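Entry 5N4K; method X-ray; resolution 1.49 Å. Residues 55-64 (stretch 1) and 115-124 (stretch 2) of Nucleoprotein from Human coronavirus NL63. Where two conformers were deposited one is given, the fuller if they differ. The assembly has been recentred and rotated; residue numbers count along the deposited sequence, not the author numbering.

Stretch 1, residues 55-64: GKGNKDEQIG
Stretch 2 115-124: GAKTVNTSLG

Two segments of one chain pack here, burying 637 Å² in total. Stretch 1 is a loop through N58, a 3-10 turn at 59-61 (K59 -60/-34, D60 -77/-9, E61 -99/7) and the start of a strand at I63 (-160/144); stretch 2 has no regular structure. CA atoms pair as D60 with A116 (3.8 Å), E61 with T121 (5.5 Å) and G57 with L123 (6.9 Å). Stretch 2 thus starts beside the 3-10 turn, passes I63 and ends beside the loop at G57, no simple ladder.

Stretch 2 enters at G115 (phi/psi 96/-13), angles that call for glycine; an ideal CB would also lie 3.1 Å from CE of K59, whose side chain is extended (all t). A116 (-66/157) fits closely: its CA approaches K59 O and D60 O, each at 3.6 Å, as CA-H...O contacts, while its small methyl CB packs 3.8 Å from I63 CB. At K117 (-114/145), N donates to D60 O, 2.9 Å and nearly linear (174°), the one backbone-to-backbone hydrogen bond between the stretches. A water oxygen lies 2.9 Å from D60 O and 2.8 Å from V119 O, between the two carbonyls. T118 (-84/54, chi1 p) directs its CA-to-CB bond away, yet its CG2 reaches I63 CD1 at 4.0 Å.

The chain then returns through N120 (-58/136), which makes no contact, to T121 (-84/171, chi1 p). Its CB points toward stretch 1, and CG2 lies 4.2 Å from CG2 of I63 (chi1 t, chi2 t), an apolar neighbour for the methyl.

S122 (-96/6, chi1 p) grips the buried E61 (chi1 m, chi2 t): N and OG both donate to OE2, at 2.8 and 2.6 Å, so two donors satisfy one carboxylate oxygen. E61 OE1 instead accepts from N58 N at 2.9 Å, bracing the turn. L123 (-85/-17; m, t) covers the loop, CD1 4.3 Å from K56 CB and CD2 4.0 Å from G57 CA; its apolar branches suit the aliphatic base of K56 and bare glycine. An ideal CB on G57 would lie 3.1 Å from L123 CD1, and its positive phi (86/169) also favours glycine. A water links K56 NZ (3.0 Å) to L123 O (2.7 Å).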

# COMPACT_ATOMS: atom_id res chain seq x y z
N GLY A 55 9.47 -20.05 8.73
CA GLY A 55 10.37 -19.82 9.90
C GLY A 55 9.89 -18.91 11.02
O GLY A 55 10.65 -18.61 11.92
N LYS A 56 8.61 -18.45 11.00
CA LYS A 56 8.05 -17.70 12.11
C LYS A 56 6.65 -18.24 12.38
O LYS A 56 5.97 -18.62 11.46
CB LYS A 56 7.95 -16.21 11.81
CG LYS A 56 9.22 -15.50 11.38
CD LYS A 56 9.05 -13.99 11.15
CE LYS A 56 8.35 -13.25 12.23
NZ LYS A 56 9.23 -12.96 13.37
N GLY A 57 6.33 -18.20 13.63
CA GLY A 57 4.94 -18.50 14.05
C GLY A 57 4.69 -19.94 14.26
O GLY A 57 5.49 -20.80 13.88
N ASN A 58 3.56 -20.18 14.84
CA ASN A 58 3.10 -21.55 14.98
C ASN A 58 2.31 -22.07 13.78
O ASN A 58 2.09 -21.36 12.80
CB ASN A 58 2.34 -21.71 16.31
CG ASN A 58 1.04 -20.94 16.34
OD1 ASN A 58 0.45 -20.76 15.28
ND2 ASN A 58 0.59 -20.47 17.49
N LYS A 59 1.88 -23.32 13.78
CA LYS A 59 1.27 -23.89 12.62
C LYS A 59 -0.00 -23.10 12.22
O LYS A 59 -0.26 -22.85 11.00
CB LYS A 59 0.91 -25.40 12.87
CG LYS A 59 0.70 -26.12 11.61
CD LYS A 59 0.62 -27.65 11.58
CE LYS A 59 0.91 -27.98 10.11
NZ LYS A 59 0.37 -29.31 9.74
N ASP A 60 -0.72 -22.59 13.19
CA ASP A 60 -1.92 -21.92 12.83
C ASP A 60 -1.69 -20.52 12.25
O ASP A 60 -2.60 -19.92 11.67
CB ASP A 60 -3.01 -22.01 13.91
CG ASP A 60 -2.64 -21.41 15.21
OD1 ASP A 60 -1.88 -20.46 15.22
OD2 ASP A 60 -3.15 -21.89 16.28
N GLU A 61 -0.47 -20.02 12.30
CA GLU A 61 -0.11 -18.68 11.84
C GLU A 61 0.50 -18.66 10.45
O GLU A 61 0.95 -17.60 10.01
CB GLU A 61 0.80 -17.99 12.84
CG GLU A 61 0.13 -17.70 14.15
CD GLU A 61 1.06 -17.09 15.21
OE1 GLU A 61 2.16 -17.70 15.39
OE2 GLU A 61 0.66 -16.05 15.86
N GLN A 62 0.54 -19.76 9.72
CA GLN A 62 1.20 -19.81 8.41
C GLN A 62 0.19 -19.39 7.33
O GLN A 62 -0.31 -20.14 6.52
CB GLN A 62 1.77 -21.17 8.08
CG GLN A 62 2.75 -21.75 9.13
CD GLN A 62 3.82 -20.76 9.51
OE1 GLN A 62 4.59 -20.38 8.63
NE2 GLN A 62 3.85 -20.35 10.70
N ILE A 63 -0.11 -18.08 7.36
CA ILE A 63 -1.22 -17.51 6.58
C ILE A 63 -0.96 -15.98 6.45
O ILE A 63 -0.52 -15.35 7.42
CB ILE A 63 -2.57 -17.83 7.29
CG1 ILE A 63 -3.73 -17.25 6.48
CG2 ILE A 63 -2.57 -17.40 8.74
CD1 ILE A 63 -5.04 -17.93 6.89
N GLY A 64 -1.32 -15.43 5.30
CA GLY A 64 -1.18 -14.00 5.14
C GLY A 64 -1.41 -13.64 3.72
O GLY A 64 -2.20 -14.22 2.99
N GLY A 115 -3.32 -26.39 7.84
CA GLY A 115 -3.23 -26.23 9.29
C GLY A 115 -3.35 -24.82 9.80
O GLY A 115 -3.43 -24.66 11.04
N ALA A 116 -3.25 -23.83 8.90
CA ALA A 116 -3.39 -22.48 9.34
C ALA A 116 -4.82 -22.20 9.85
O ALA A 116 -5.79 -22.89 9.38
CB ALA A 116 -3.11 -21.51 8.26
N LYS A 117 -4.99 -21.21 10.69
CA LYS A 117 -6.30 -20.73 11.05
C LYS A 117 -6.50 -19.31 10.55
O LYS A 117 -5.59 -18.43 10.57
CB LYS A 117 -6.43 -20.77 12.51
CG LYS A 117 -6.39 -22.19 13.06
CD LYS A 117 -6.88 -22.20 14.54
CE LYS A 117 -7.19 -20.83 15.24
NZ LYS A 117 -8.62 -20.35 15.26
N THR A 118 -7.72 -19.04 10.17
CA THR A 118 -8.09 -17.76 9.51
C THR A 118 -8.34 -16.69 10.58
O THR A 118 -9.37 -16.10 10.63
CB THR A 118 -9.26 -17.89 8.51
OG1 THR A 118 -10.34 -18.48 9.23
CG2 THR A 118 -8.91 -18.82 7.36
N VAL A 119 -7.40 -16.45 11.47
CA VAL A 119 -7.45 -15.41 12.44
C VAL A 119 -6.15 -14.62 12.45
O VAL A 119 -5.08 -15.15 12.06
CB VAL A 119 -7.77 -15.85 13.84
CG1 VAL A 119 -9.08 -16.59 13.87
CG2 VAL A 119 -6.69 -16.65 14.44
N ASN A 120 -6.21 -13.41 12.95
CA ASN A 120 -5.06 -12.53 12.98
C ASN A 120 -3.96 -13.23 13.75
O ASN A 120 -4.15 -13.81 14.85
CB ASN A 120 -5.35 -11.19 13.62
CG ASN A 120 -6.21 -10.35 12.76
OD1 ASN A 120 -6.29 -10.54 11.57
ND2 ASN A 120 -6.83 -9.34 13.36
N THR A 121 -2.76 -13.16 13.23
CA THR A 121 -1.59 -13.74 13.89
C THR A 121 -0.99 -12.78 14.94
O THR A 121 -1.37 -11.64 15.05
CB THR A 121 -0.47 -14.09 12.87
OG1 THR A 121 0.18 -12.86 12.43
CG2 THR A 121 -0.97 -14.83 11.68
N SER A 122 -0.05 -13.35 15.70
CA SER A 122 0.57 -12.64 16.85
C SER A 122 1.89 -11.99 16.48
O SER A 122 2.60 -11.49 17.35
CB SER A 122 0.78 -13.65 18.01
OG SER A 122 1.80 -14.57 17.68
N LEU A 123 2.26 -12.03 15.20
CA LEU A 123 3.62 -11.80 14.74
C LEU A 123 4.01 -10.37 14.54
O LEU A 123 5.23 -10.13 14.46
CB LEU A 123 3.90 -12.64 13.50
CG LEU A 123 3.76 -14.14 13.79
CD1 LEU A 123 3.92 -14.95 12.55
CD2 LEU A 123 4.86 -14.61 14.74
N GLY A 124 3.07 -9.45 14.45
CA GLY A 124 3.41 -8.08 14.21
C GLY A 124 4.14 -7.87 12.92
O GLY A 124 4.05 -8.58 11.96
O HOH W 1 7.33 -11.65 15.25
O HOH W 2 -3.43 -17.31 12.64
O HOH W 3 3.60 -17.31 17.66